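Local coordinates for protein putative ferredoxin (Rhodopseudomonas palustris, PDB 4ID8) that carries a [3Fe-4S] cluster and probably passes electrons to its associated cytochrome P450, CYP194A4, at residues Leu5-Asp10 with Asn62-Thr67; Asp12-His17 with Tyr33-Glu38; His17-Ala22 with Lys56-Glu61. One frame throughout, in Å; residues are numbered along the deposited sequence.

Contact 1 of 3, residues Leu5-Asp10 with Asn62-Thr67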
ATOM      1  N   LEU A   5      -5.608   6.757  10.275  1.00 20.58           N
ATOM      2  CA  LEU A   5      -5.056   6.340   8.906  1.00 22.03           C
ATOM      3  C   LEU A   5      -5.306   4.905   8.451  1.00 22.34           C
ATOM      4  O   LEU A   5      -4.979   3.957   9.148  1.00 22.52           O
ATOM      5  CB  LEU A   5      -3.573   6.647   8.701  1.00 22.68           C
ATOM      6  CG  LEU A   5      -2.962   8.035   8.938  1.00 24.69           C
ATOM      7  CD1 LEU A   5      -1.557   7.943   8.568  1.00 24.36           C
ATOM      8  CD2 LEU A   5      -3.596   9.067   8.045  1.00 26.53           C
ATOM      9  N   THR A   6      -5.906   4.766   7.261  1.00 23.96           N
ATOM     10  CA  THR A   6      -6.067   3.462   6.542  1.00 23.82           C
ATOM     11  C   THR A   6      -5.504   3.545   5.114  1.00 24.69           C
ATOM     12  O   THR A   6      -5.400   4.646   4.539  1.00 25.08           O
ATOM     13  CB  THR A   6      -7.531   2.895   6.544  1.00 23.23           C
ATOM     14  OG1 THR A   6      -8.336   3.526   5.545  1.00 23.79           O
ATOM     15  CG2 THR A   6      -8.201   3.068   7.873  1.00 22.83           C
ATOM     16  N   ILE A   7      -5.127   2.383   4.566  1.00 25.31           N
ATOM     17  CA  ILE A   7      -4.553   2.256   3.226  1.00 25.13           C
ATOM     18  C   ILE A   7      -5.509   1.551   2.311  1.00 24.16           C
ATOM     19  O   ILE A   7      -6.159   0.621   2.735  1.00 24.49           O
ATOM     20  CB  ILE A   7      -3.412   1.281   3.213  1.00 25.83           C
ATOM     21  CG1 ILE A   7      -2.280   1.690   4.105  1.00 27.43           C
ATOM     22  CG2 ILE A   7      -2.854   1.213   1.825  1.00 27.46           C
ATOM     23  CD1 ILE A   7      -1.330   2.646   3.380  1.00 28.54           C
ATOM     24  N   HIS A   8      -5.570   1.961   1.056  1.00 22.89           N
ATOM     25  CA  HIS A   8      -6.268   1.187   0.031  1.00 22.70           C
ATOM     26  C   HIS A   8      -5.464   1.127  -1.254  1.00 21.74           C
ATOM     27  O   HIS A   8      -4.939   2.127  -1.705  1.00 22.66           O
ATOM     28  CB  HIS A   8      -7.643   1.816  -0.213  1.00 22.57           C
ATOM     29  CG  HIS A   8      -8.382   1.276  -1.398  1.00 21.34           C
ATOM     30  ND1 HIS A   8      -8.791  -0.040  -1.490  1.00 19.88           N
ATOM     31  CD2 HIS A   8      -8.830   1.893  -2.517  1.00 20.41           C
ATOM     32  CE1 HIS A   8      -9.414  -0.216  -2.651  1.00 22.12           C
ATOM     33  NE2 HIS A   8      -9.443   0.941  -3.295  1.00 21.58           N
ATOM     34  N   VAL A   9      -5.385  -0.032  -1.885  1.00 21.90           N
ATOM     35  CA  VAL A   9      -4.830  -0.089  -3.250  1.00 20.05           C
ATOM     36  C   VAL A   9      -5.931  -0.204  -4.244  1.00 21.26           C
ATOM     37  O   VAL A   9      -6.746  -1.114  -4.169  1.00 23.32           O
ATOM     38  CB  VAL A   9      -3.933  -1.323  -3.426  1.00 20.07           C
ATOM     39  CG1 VAL A   9      -3.313  -1.343  -4.819  1.00 16.77           C
ATOM     40  CG2 VAL A   9      -2.885  -1.387  -2.317  1.00 16.22           C
ATOM     41  N   ASP A  10      -5.976   0.676  -5.216  1.00 22.34           N
ATOM     42  CA  ASP A  10      -6.992   0.571  -6.269  1.00 23.12           C
ATOM     43  C   ASP A  10      -6.558  -0.493  -7.267  1.00 24.11           C
ATOM     44  O   ASP A  10      -5.529  -0.368  -7.913  1.00 23.79           O
ATOM     45  CB  ASP A  10      -7.116   1.929  -6.950  1.00 23.34           C
ATOM     46  CG  ASP A  10      -8.176   1.975  -8.057  1.00 26.12           C
ATOM     47  OD1 ASP A  10      -8.688   3.088  -8.285  1.00 29.33           O
ATOM     48  OD2 ASP A  10      -8.481   0.963  -8.724  1.00 26.69           O
ATOM     49  N   ASN A  62       0.109   5.579  -9.064  1.00 30.29           N
ATOM     50  CA  ASN A  62      -0.701   6.357  -8.106  1.00 31.07           C
ATOM     51  C   ASN A  62      -1.913   5.599  -7.624  1.00 29.70           C
ATOM     52  O   ASN A  62      -3.009   6.135  -7.484  1.00 28.72           O
ATOM     53  CB  ASN A  62      -1.007   7.787  -8.621  1.00 31.99           C
ATOM     54  CG  ASN A  62       0.289   8.643  -8.754  1.00 36.44           C
ATOM     55  OD1 ASN A  62       1.243   8.580  -7.905  1.00 39.92           O
ATOM     56  ND2 ASN A  62       0.352   9.400  -9.834  1.00 39.34           N
ATOM     57  N   ALA A  63      -1.663   4.321  -7.374  1.00 29.02           N
ATOM     58  CA  ALA A  63      -2.688   3.336  -7.056  1.00 27.94           C
ATOM     59  C   ALA A  63      -3.084   3.327  -5.575  1.00 27.33           C
ATOM     60  O   ALA A  63      -4.122   2.787  -5.256  1.00 27.25           O
ATOM     61  CB  ALA A  63      -2.230   1.955  -7.478  1.00 27.75           C
ATOM     62  N   ILE A  64      -2.288   3.944  -4.697  1.00 26.35           N
ATOM     63  CA  ILE A  64      -2.529   3.879  -3.256  1.00 26.63           C
ATOM     64  C   ILE A  64      -3.241   5.144  -2.686  1.00 27.57           C
ATOM     65  O   ILE A  64      -2.771   6.256  -2.858  1.00 27.77           O
ATOM     66  CB  ILE A  64      -1.205   3.573  -2.455  1.00 25.60           C
ATOM     67  CG1 ILE A  64      -0.568   2.251  -2.944  1.00 26.20           C
ATOM     68  CG2 ILE A  64      -1.454   3.576  -0.904  1.00 23.94           C
ATOM     69  CD1 ILE A  64       0.910   2.019  -2.556  1.00 21.07           C
ATOM     70  N   ASP A  65      -4.349   4.949  -1.970  1.00 29.16           N
ATOM     71  CA  ASP A  65      -5.005   6.018  -1.224  1.00 30.53           C
ATOM     72  C   ASP A  65      -4.767   5.870   0.241  1.00 30.41           C
ATOM     73  O   ASP A  65      -4.881   4.782   0.765  1.00 30.68           O
ATOM     74  CB  ASP A  65      -6.501   5.883  -1.310  1.00 31.72           C
ATOM     75  CG  ASP A  65      -7.001   5.861  -2.691  1.00 34.00           C
ATOM     76  OD1 ASP A  65      -6.523   6.740  -3.438  1.00 34.15           O
ATOM     77  OD2 ASP A  65      -7.886   4.978  -2.986  1.00 38.34           O
ATOM     78  N   ILE A  66      -4.487   6.962   0.926  1.00 30.11           N
ATOM     79  CA  ILE A  66      -4.446   6.899   2.360  1.00 31.09           C
ATOM     80  C   ILE A  66      -5.601   7.756   2.852  1.00 32.27           C
ATOM     81  O   ILE A  66      -5.714   8.904   2.441  1.00 32.41           O
ATOM     82  CB  ILE A  66      -3.075   7.349   2.880  1.00 30.77           C
ATOM     83  CG1 ILE A  66      -2.074   6.248   2.665  1.00 30.28           C
ATOM     84  CG2 ILE A  66      -3.091   7.646   4.364  1.00 29.61           C
ATOM     85  CD1 ILE A  66      -0.724   6.744   2.716  1.00 33.86           C
ATOM     86  N   THR A  67      -6.487   7.189   3.665  1.00 32.88           N
ATOM     87  CA  THR A  67      -7.523   7.992   4.320  1.00 34.45           C
ATOM     88  C   THR A  67      -7.038   8.511   5.682  1.00 35.40           C
ATOM     89  O   THR A  67      -6.310   7.834   6.396  1.00 34.42           O
ATOM     90  CB  THR A  67      -8.842   7.230   4.569  1.00 34.27           C
ATOM     91  OG1 THR A  67      -8.653   6.332   5.675  1.00 36.60           O
ATOM     92  CG2 THR A  67      -9.333   6.490   3.333  1.00 32.68           C
TER
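Ile66 and Ile7 form a non-hydrogen-bonded pair in the antiparallel sheet that joins strand 6-9 to strand 64-67. The Ile66 side chain can be followed outward. Its CB sits beside Thr6 O at 3.9 Å. CG2 is anti to the backbone N and meets the methyl Leu5 CD2 at 4.0 Å. CG1 packs on Ile7 CD1 at 3.7 Å. The tip, CD1, reaches the same Ile7 methyl at 4.2 Å. The two isoleucines lie side by side and point the same way. Ile7 CG2 also touches Ile64 CG2, and Val9 stands on this apolar face as well. Phe28 and Trp53 cover parts of the face, and Val9 touches the iron-sulfur cluster.

The other face is polar. Thr6 OG1 and Thr67 OG1 share a hydrogen bond of 2.8 Å. In both threonines OG1 stands between the backbone N and the carbonyl carbon (chi1 81° and 75°), which brings the two hydroxyls together. Asp65 OD2 lies at the edge of the His8 ring, near its plane, 3.3 Å from CD2. His8 ND1 is hydrogen-bonded to Glu38.

His8 and Asp65 exchange two backbone hydrogen bonds, as do Thr6 and Thr67. A further bond, Asp10 N to Ala63 O at 2.8 Å, is almost straight (179°) and continues the pairing past the strands. As in other small bacterial-type ferredoxins, this two-stranded sheet brings the chain's beginning and end together. With carboxylates of Asp65 and Glu38 close by, His8 would probably hold a positive charge more readily.

Contact 2 of 3, residues Asp12-His17 with Tyr33-Glu38; sequences DKCQGH and YGNAHE. With F3S (Fe3-s4 cluster), chain B.
Cys14 SG is gripped by three partners. It binds an iron of the cluster, FE1, at 2.3 Å. It also accepts two backbone hydrogen bonds. Ala36 N donates across the contact at 3.5 Å, with a nearly straight N-H...S angle of 173°. Gly16 N donates from within the loop at 3.4 Å. The SG is anti to the backbone N (chi1 -167°), which carries it toward residues 33-38 and the cluster. N-H donors of this kind would be expected to draw charge from the thiolate and so favour the reduced cluster.

Asn35 adds a looser contact. Its OD1 lies 3.8 Å from Cys14 SG, and it also approaches the Cys14 carbonyl. Ala36 follows with CB against the cluster sulfur S1 at 3.7 Å, so this methyl lines the pocket. Backbone atoms of the loop do the same: Gln15 N faces S2, and Gly16 CA packs on S1.

Residues 12-17 hold the start of the motif Cys-X-X-His-X-X-Cys. Cys14 is its first cysteine. His17 takes the place where [4Fe-4S] ferredoxins usually have a cysteine, and the cluster here has three irons. Segment 33-38 leads out of a turn into strand 36-38, which pairs with strand 28-30. The Asn35 N on that turn is hydrogen-bonded to Asp31.

The two backbones come together at the glycines. Gly16 CA is only 3.2 Å from Gly34 O. A side chain on Gly16 would run into that carbonyl, and the positive phi of 55° also suits glycine there.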
ATOM      1  N   ASP A  12      -7.660  -1.351 -10.131  1.00 31.21           N
ATOM      2  CA  ASP A  12      -7.559  -0.956 -11.518  1.00 32.79           C
ATOM      3  C   ASP A  12      -6.276  -0.197 -11.876  1.00 32.16           C
ATOM      4  O   ASP A  12      -5.697  -0.412 -12.963  1.00 31.46           O
ATOM      5  CB  ASP A  12      -8.817  -0.234 -11.980  1.00 35.32           C
ATOM      6  CG  ASP A  12     -10.004  -1.196 -12.162  1.00 39.40           C
ATOM      7  OD1 ASP A  12      -9.812  -2.296 -12.724  1.00 43.03           O
ATOM      8  OD2 ASP A  12     -11.136  -0.847 -11.735  1.00 47.22           O
ATOM      9  N   LYS A  13      -5.808   0.630 -10.950  1.00 30.87           N
ATOM     10  CA  LYS A  13      -4.538   1.307 -11.115  1.00 29.36           C
ATOM     11  C   LYS A  13      -3.294   0.434 -10.912  1.00 28.23           C
ATOM     12  O   LYS A  13      -2.342   0.579 -11.645  1.00 29.34           O
ATOM     13  CB  LYS A  13      -4.500   2.540 -10.232  1.00 29.24           C
ATOM     14  CG  LYS A  13      -5.590   3.516 -10.593  1.00 31.99           C
ATOM     15  CD  LYS A  13      -5.850   4.402  -9.441  1.00 35.43           C
ATOM     16  CE  LYS A  13      -5.989   5.824  -9.880  1.00 41.12           C
ATOM     17  NZ  LYS A  13      -7.342   6.371  -9.611  1.00 41.92           N
ATOM     18  N   CYS A  14      -3.291  -0.481  -9.946  1.00 26.46           N
ATOM     19  CA  CYS A  14      -2.128  -1.373  -9.699  1.00 24.53           C
ATOM     20  C   CYS A  14      -1.621  -2.101 -10.945  1.00 23.73           C
ATOM     21  O   CYS A  14      -2.363  -2.798 -11.574  1.00 24.51           O
ATOM     22  CB  CYS A  14      -2.473  -2.420  -8.635  1.00 23.44           C
ATOM     23  SG  CYS A  14      -1.003  -3.241  -8.062  1.00 24.64           S
ATOM     24  N   GLN A  15      -0.356  -1.941 -11.297  1.00 23.81           N
ATOM     25  CA  GLN A  15       0.280  -2.740 -12.374  1.00 22.49           C
ATOM     26  C   GLN A  15       1.374  -3.689 -11.798  1.00 20.89           C
ATOM     27  O   GLN A  15       2.280  -4.125 -12.508  1.00 19.55           O
ATOM     28  CB  GLN A  15       0.914  -1.816 -13.425  1.00 23.56           C
ATOM     29  CG  GLN A  15      -0.013  -0.871 -14.221  1.00 25.39           C
ATOM     30  CD  GLN A  15      -1.237  -1.558 -14.735  1.00 34.09           C
ATOM     31  OE1 GLN A  15      -2.342  -1.023 -14.625  1.00 38.91           O
ATOM     32  NE2 GLN A  15      -1.076  -2.766 -15.268  1.00 33.82           N
ATOM     33  N   GLY A  16       1.286  -3.983 -10.509  1.00 20.11           N
ATOM     34  CA  GLY A  16       2.267  -4.833  -9.816  1.00 20.32           C
ATOM     35  C   GLY A  16       3.751  -4.515  -9.832  1.00 20.52           C
ATOM     36  O   GLY A  16       4.593  -5.432  -9.959  1.00 20.44           O
ATOM     37  N   HIS A  17       4.107  -3.230  -9.716  1.00 21.02           N
ATOM     38  CA  HIS A  17       5.504  -2.824  -9.472  1.00 20.31           C
ATOM     39  C   HIS A  17       6.113  -3.437  -8.227  1.00 20.95           C
ATOM     40  O   HIS A  17       7.301  -3.732  -8.218  1.00 21.88           O
ATOM     41  CB  HIS A  17       5.603  -1.314  -9.428  1.00 20.97           C
ATOM     42  CG  HIS A  17       5.353  -0.686 -10.762  1.00 21.59           C
ATOM     43  ND1 HIS A  17       4.096  -0.312 -11.179  1.00 24.12           N
ATOM     44  CD2 HIS A  17       6.184  -0.431 -11.796  1.00 21.47           C
ATOM     45  CE1 HIS A  17       4.168   0.198 -12.396  1.00 24.08           C
ATOM     46  NE2 HIS A  17       5.420   0.109 -12.804  1.00 24.26           N
ATOM     47  N   TYR A  33      -0.873 -12.895  -8.905  1.00 20.30           N
ATOM     48  CA  TYR A  33      -0.644 -12.163 -10.169  1.00 20.20           C
ATOM     49  C   TYR A  33       0.162 -10.887  -9.980  1.00 20.02           C
ATOM     50  O   TYR A  33       0.258 -10.094 -10.895  1.00 19.83           O
ATOM     51  CB  TYR A  33      -1.970 -11.906 -10.876  1.00 18.56           C
ATOM     52  CG  TYR A  33      -2.689 -13.202 -10.954  1.00 20.74           C
ATOM     53  CD1 TYR A  33      -2.538 -14.045 -12.065  1.00 21.89           C
ATOM     54  CD2 TYR A  33      -3.382 -13.684  -9.849  1.00 23.22           C
ATOM     55  CE1 TYR A  33      -3.135 -15.278 -12.109  1.00 23.19           C
ATOM     56  CE2 TYR A  33      -3.993 -14.936  -9.863  1.00 27.64           C
ATOM     57  CZ  TYR A  33      -3.875 -15.725 -11.007  1.00 24.65           C
ATOM     58  OH  TYR A  33      -4.491 -16.929 -11.018  1.00 22.19           O
ATOM     59  N   GLY A  34       0.717 -10.711  -8.785  1.00 19.40           N
ATOM     60  CA  GLY A  34       1.530  -9.562  -8.468  1.00 20.00           C
ATOM     61  C   GLY A  34       0.862  -8.274  -8.035  1.00 19.79           C
ATOM     62  O   GLY A  34       1.544  -7.276  -7.828  1.00 20.34           O
ATOM     63  N   ASN A  35      -0.450  -8.288  -7.881  1.00 20.20           N
ATOM     64  CA  ASN A  35      -1.178  -7.090  -7.477  1.00 20.43           C
ATOM     65  C   ASN A  35      -1.226  -6.943  -5.987  1.00 20.26           C
ATOM     66  O   ASN A  35      -1.304  -7.945  -5.241  1.00 18.80           O
ATOM     67  CB  ASN A  35      -2.588  -7.132  -8.018  1.00 21.41           C
ATOM     68  CG  ASN A  35      -2.623  -7.106  -9.520  1.00 23.53           C
ATOM     69  OD1 ASN A  35      -2.344  -6.092 -10.142  1.00 29.44           O
ATOM     70  ND2 ASN A  35      -2.974  -8.217 -10.108  1.00 26.88           N
ATOM     71  N   ALA A  36      -1.149  -5.697  -5.551  1.00 20.03           N
ATOM     72  CA  ALA A  36      -1.113  -5.421  -4.137  1.00 20.73           C
ATOM     73  C   ALA A  36      -2.514  -5.138  -3.563  1.00 21.27           C
ATOM     74  O   ALA A  36      -3.430  -4.678  -4.264  1.00 21.48           O
ATOM     75  CB  ALA A  36      -0.168  -4.300  -3.839  1.00 20.05           C
ATOM     76  N   HIS A  37      -2.673  -5.433  -2.278  1.00 21.46           N
ATOM     77  CA  HIS A  37      -3.868  -5.061  -1.556  1.00 23.23           C
ATOM     78  C   HIS A  37      -3.519  -4.814  -0.080  1.00 23.39           C
ATOM     79  O   HIS A  37      -2.563  -5.418   0.434  1.00 23.84           O
ATOM     80  CB  HIS A  37      -4.995  -6.107  -1.741  1.00 22.68           C
ATOM     81  CG  HIS A  37      -4.584  -7.493  -1.405  1.00 27.20           C
ATOM     82  ND1 HIS A  37      -4.267  -8.429  -2.371  1.00 29.93           N
ATOM     83  CD2 HIS A  37      -4.426  -8.117  -0.201  1.00 32.14           C
ATOM     84  CE1 HIS A  37      -3.930  -9.572  -1.772  1.00 35.03           C
ATOM     85  NE2 HIS A  37      -4.025  -9.413  -0.457  1.00 32.07           N
ATOM     86  N   GLU A  38      -4.271  -3.919   0.584  1.00 23.88           N
ATOM     87  CA  GLU A  38      -4.133  -3.702   2.023  1.00 24.94           C
ATOM     88  C   GLU A  38      -4.380  -4.970   2.840  1.00 26.55           C
ATOM     89  O   GLU A  38      -5.130  -5.817   2.480  1.00 25.39           O
ATOM     90  CB  GLU A  38      -5.027  -2.577   2.521  1.00 23.64           C
ATOM     91  CG  GLU A  38      -6.491  -2.761   2.187  1.00 21.58           C
ATOM     92  CD  GLU A  38      -6.830  -2.198   0.816  1.00 20.95           C
ATOM     93  OE1 GLU A  38      -5.932  -2.256  -0.064  1.00 19.77           O
ATOM     94  OE2 GLU A  38      -7.981  -1.707   0.609  1.00 18.48           O
TER
HETATM   95 FE1  F3S B 101       0.770  -1.937  -7.351  1.00 23.42          FE
HETATM   96 FE3  F3S B 101       2.223  -1.568  -5.268  1.00 21.93          FE
HETATM   97 FE4  F3S B 101       1.841   0.358  -6.897  1.00 25.64          FE
HETATM   98  S1  F3S B 101       2.228  -3.387  -6.530  1.00 22.70           S
HETATM   99  S2  F3S B 101       1.662  -0.653  -8.926  1.00 29.50           S
HETATM  100  S3  F3S B 101       0.350  -0.606  -5.665  1.00 24.69           S
HETATM  101  S4  F3S B 101       3.799  -0.172  -6.026  1.00 26.67           S

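Contact 3 of 3, residues His17-Ala22 with Lys56-Glu61; sequences HARCKA and KSNCPE. With F3S (Fe3-s4 cluster), chain B.
His17 lays its imidazole ring against Pro60. Pro60 CG stands over the centre of one ring face, 3.7 Å from the centroid and 10° off the ring normal, in a CH-pi contact. The two side chains slide past each other in opposite directions. These residues belong to the two parts of a ferredoxin cluster motif: His17 to Cys-X-X-His-X-X-Cys, and Pro60 to the distant Cys-Pro pair.

Glu61 comes to the same ring at its edge. The very close approach of its carboxylate there is doubtful in the model. The sounder contact is made by Glu61 CG, which sits beside the ring and also packs on the cluster sulfur S2 at 3.8 Å. An alanine here would remove CG and the carboxylate, and would probably bare that side of S2 and leave the ring edge less supported.

Further along, Arg19 covers Pro60 from another direction. Arg19 CD is 4.0 Å from Pro60 CG and also packs on the Asn58 carbonyl. The Arg19 chain bends at chi3 (81°). Its NE comes within 3.4 Å of Asn58 ND2, but both are donors and no hydrogen bond forms.

The cluster lies between the two segments. Cys20 SG binds FE3, its chi1 of 55° placing SG between the backbone N and the carbonyl carbon. Ala18 is the N-cap residue of helix 19-23. Its N is 3.1 Å from S1, and Arg19 N faces S4, so the N-terminal end of the helix meets the cluster sulfurs. This would probably help offset their negative charge. From the other segment, Cys59 SG binds FE4 at 2.2 Å, and Glu61 N donates a hydrogen bond to that same SG at 3.4 Å.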
ATOM      1  N   HIS A  17       4.107  -3.230  -9.716  1.00 21.02           N
ATOM      2  CA  HIS A  17       5.504  -2.824  -9.472  1.00 20.31           C
ATOM      3  C   HIS A  17       6.113  -3.437  -8.227  1.00 20.95           C
ATOM      4  O   HIS A  17       7.301  -3.732  -8.218  1.00 21.88           O
ATOM      5  CB  HIS A  17       5.603  -1.314  -9.428  1.00 20.97           C
ATOM      6  CG  HIS A  17       5.353  -0.686 -10.762  1.00 21.59           C
ATOM      7  ND1 HIS A  17       4.096  -0.312 -11.179  1.00 24.12           N
ATOM      8  CD2 HIS A  17       6.184  -0.431 -11.796  1.00 21.47           C
ATOM      9  CE1 HIS A  17       4.168   0.198 -12.396  1.00 24.08           C
ATOM     10  NE2 HIS A  17       5.420   0.109 -12.804  1.00 24.26           N
ATOM     11  N   ALA A  18       5.283  -3.650  -7.210  1.00 21.27           N
ATOM     12  CA  ALA A  18       5.654  -4.195  -5.924  1.00 22.08           C
ATOM     13  C   ALA A  18       6.557  -3.286  -5.055  1.00 22.16           C
ATOM     14  O   ALA A  18       7.185  -3.777  -4.105  1.00 21.31           O
ATOM     15  CB  ALA A  18       6.241  -5.663  -6.049  1.00 22.54           C
ATOM     16  N   ARG A  19       6.592  -1.979  -5.356  1.00 22.21           N
ATOM     17  CA  ARG A  19       7.398  -1.054  -4.566  1.00 23.07           C
ATOM     18  C   ARG A  19       6.806  -0.929  -3.172  1.00 23.66           C
ATOM     19  O   ARG A  19       7.549  -0.875  -2.177  1.00 23.58           O
ATOM     20  CB  ARG A  19       7.477   0.333  -5.233  1.00 24.29           C
ATOM     21  CG  ARG A  19       8.074   0.345  -6.680  1.00 23.89           C
ATOM     22  CD  ARG A  19       8.569   1.743  -7.163  1.00 26.99           C
ATOM     23  NE  ARG A  19       9.912   2.069  -6.646  1.00 32.31           N
ATOM     24  CZ  ARG A  19      11.068   1.505  -7.038  1.00 32.16           C
ATOM     25  NH1 ARG A  19      11.091   0.563  -7.981  1.00 31.15           N
ATOM     26  NH2 ARG A  19      12.216   1.867  -6.457  1.00 32.43           N
ATOM     27  N   CYS A  20       5.468  -0.868  -3.124  1.00 22.93           N
ATOM     28  CA  CYS A  20       4.698  -0.817  -1.889  1.00 22.86           C
ATOM     29  C   CYS A  20       5.081  -1.969  -0.952  1.00 23.93           C
ATOM     30  O   CYS A  20       5.260  -1.784   0.269  1.00 23.05           O
ATOM     31  CB  CYS A  20       3.188  -0.890  -2.195  1.00 22.65           C
ATOM     32  SG  CYS A  20       2.657  -2.340  -3.197  1.00 20.21           S
ATOM     33  N   LYS A  21       5.179  -3.160  -1.536  1.00 24.62           N
ATOM     34  CA  LYS A  21       5.547  -4.334  -0.803  1.00 25.31           C
ATOM     35  C   LYS A  21       7.023  -4.360  -0.408  1.00 26.47           C
ATOM     36  O   LYS A  21       7.347  -4.812   0.695  1.00 26.90           O
ATOM     37  CB  LYS A  21       5.107  -5.592  -1.567  1.00 25.40           C
ATOM     38  CG  LYS A  21       5.529  -6.941  -0.905  1.00 25.44           C
ATOM     39  CD  LYS A  21       4.520  -7.416   0.082  1.00 22.38           C
ATOM     40  CE  LYS A  21       5.177  -8.281   1.107  1.00 21.56           C
ATOM     41  NZ  LYS A  21       4.129  -8.252   2.129  1.00 23.10           N
ATOM     42  N   ALA A  22       7.930  -3.889  -1.260  1.00 27.20           N
ATOM     43  CA  ALA A  22       9.327  -3.768  -0.808  1.00 28.66           C
ATOM     44  C   ALA A  22       9.528  -2.749   0.295  1.00 29.26           C
ATOM     45  O   ALA A  22      10.396  -2.950   1.077  1.00 30.74           O
ATOM     46  CB  ALA A  22      10.298  -3.464  -1.961  1.00 28.95           C
ATOM     47  N   LYS A  56       2.880   5.174  -0.704  1.00 25.55           N
ATOM     48  CA  LYS A  56       1.967   5.945  -1.566  1.00 25.33           C
ATOM     49  C   LYS A  56       2.729   6.877  -2.506  1.00 26.12           C
ATOM     50  O   LYS A  56       2.374   6.980  -3.657  1.00 24.70           O
ATOM     51  CB  LYS A  56       0.966   6.705  -0.724  1.00 25.79           C
ATOM     52  CG  LYS A  56       0.062   7.679  -1.436  1.00 27.25           C
ATOM     53  CD  LYS A  56      -0.791   8.397  -0.409  1.00 28.88           C
ATOM     54  CE  LYS A  56      -1.431   9.592  -1.028  1.00 32.82           C
ATOM     55  NZ  LYS A  56      -2.160   9.210  -2.273  1.00 36.77           N
ATOM     56  N   SER A  57       3.795   7.527  -2.025  1.00 27.69           N
ATOM     57  CA  SER A  57       4.509   8.482  -2.858  1.00 29.13           C
ATOM     58  C   SER A  57       5.209   7.749  -4.000  1.00 29.78           C
ATOM     59  O   SER A  57       5.206   8.204  -5.161  1.00 29.61           O
ATOM     60  CB  SER A  57       5.541   9.209  -2.032  1.00 29.18           C
ATOM     61  OG  SER A  57       6.190  10.193  -2.832  1.00 31.96           O
ATOM     62  N   ASN A  58       5.782   6.595  -3.635  1.00 30.19           N
ATOM     63  CA  ASN A  58       6.538   5.710  -4.525  1.00 30.41           C
ATOM     64  C   ASN A  58       5.819   4.863  -5.600  1.00 29.14           C
ATOM     65  O   ASN A  58       6.454   4.471  -6.585  1.00 29.04           O
ATOM     66  CB  ASN A  58       7.433   4.824  -3.686  1.00 30.59           C
ATOM     67  CG  ASN A  58       8.844   5.253  -3.783  1.00 34.48           C
ATOM     68  OD1 ASN A  58       9.129   6.448  -3.681  1.00 40.44           O
ATOM     69  ND2 ASN A  58       9.739   4.315  -4.085  1.00 36.73           N
ATOM     70  N   CYS A  59       4.525   4.602  -5.431  1.00 28.55           N
ATOM     71  CA  CYS A  59       3.800   3.854  -6.448  1.00 27.86           C
ATOM     72  C   CYS A  59       3.788   4.613  -7.789  1.00 28.59           C
ATOM     73  O   CYS A  59       3.197   5.683  -7.880  1.00 27.80           O
ATOM     74  CB  CYS A  59       2.364   3.519  -6.051  1.00 26.96           C
ATOM     75  SG  CYS A  59       1.512   2.471  -7.376  1.00 23.85           S
ATOM     76  N   PRO A  60       4.376   4.010  -8.856  1.00 29.39           N
ATOM     77  CA  PRO A  60       4.377   4.646 -10.195  1.00 29.35           C
ATOM     78  C   PRO A  60       3.006   4.885 -10.799  1.00 28.94           C
ATOM     79  O   PRO A  60       2.886   5.737 -11.656  1.00 29.17           O
ATOM     80  CB  PRO A  60       5.201   3.648 -11.057  1.00 30.00           C
ATOM     81  CG  PRO A  60       6.017   2.847 -10.026  1.00 29.67           C
ATOM     82  CD  PRO A  60       5.039   2.687  -8.896  1.00 28.41           C
ATOM     83  N   GLU A  61       1.986   4.160 -10.334  1.00 28.90           N
ATOM     84  CA  GLU A  61       0.655   4.159 -10.938  1.00 29.30           C
ATOM     85  C   GLU A  61      -0.368   5.009 -10.178  1.00 30.55           C
ATOM     86  O   GLU A  61      -1.564   5.144 -10.605  1.00 30.80           O
ATOM     87  CB  GLU A  61       0.153   2.737 -11.052  1.00 28.03           C
ATOM     88  CG  GLU A  61       1.074   1.776 -11.816  1.00 30.57           C
ATOM     89  CD  GLU A  61       1.428   2.215 -13.280  1.00 33.35           C
ATOM     90  OE1 GLU A  61       2.511   1.815 -13.807  1.00 32.55           O
ATOM     91  OE2 GLU A  61       0.633   2.967 -13.903  1.00 34.53           O
TER
HETATM   92 FE1  F3S B 101       0.770  -1.937  -7.351  1.00 23.42          FE
HETATM   93 FE3  F3S B 101       2.223  -1.568  -5.268  1.00 21.93          FE
HETATM   94 FE4  F3S B 101       1.841   0.358  -6.897  1.00 25.64          FE
HETATM   95  S1  F3S B 101       2.228  -3.387  -6.530  1.00 22.70           S
HETATM   96  S2  F3S B 101       1.662  -0.653  -8.926  1.00 29.50           S
HETATM   97  S3  F3S B 101       0.350  -0.606  -5.665  1.00 24.69           S
HETATM   98  S4  F3S B 101       3.799  -0.172  -6.026  1.00 26.67           S

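All three contacts lie within one small ferredoxin domain. Contact 1 pairs the first and last strands, 6-9 and 64-67, and so brackets the other two in the sequence. Contacts 2 and 3 interleave along the chain and share His17. Their centres are about 9 Å apart, and both touch the cluster. Contact 1 is centred about 12 Å from contact 2 and 11 Å from contact 3. Glu38 ties strand 36-38 to strand 6-9, and Lys56 of helix 49-58 reaches back to Ile64. Cys14 in contact 2, with Cys20 and Cys59 in contact 3, each supply one iron ligand, so distant parts of the chain meet around the cluster.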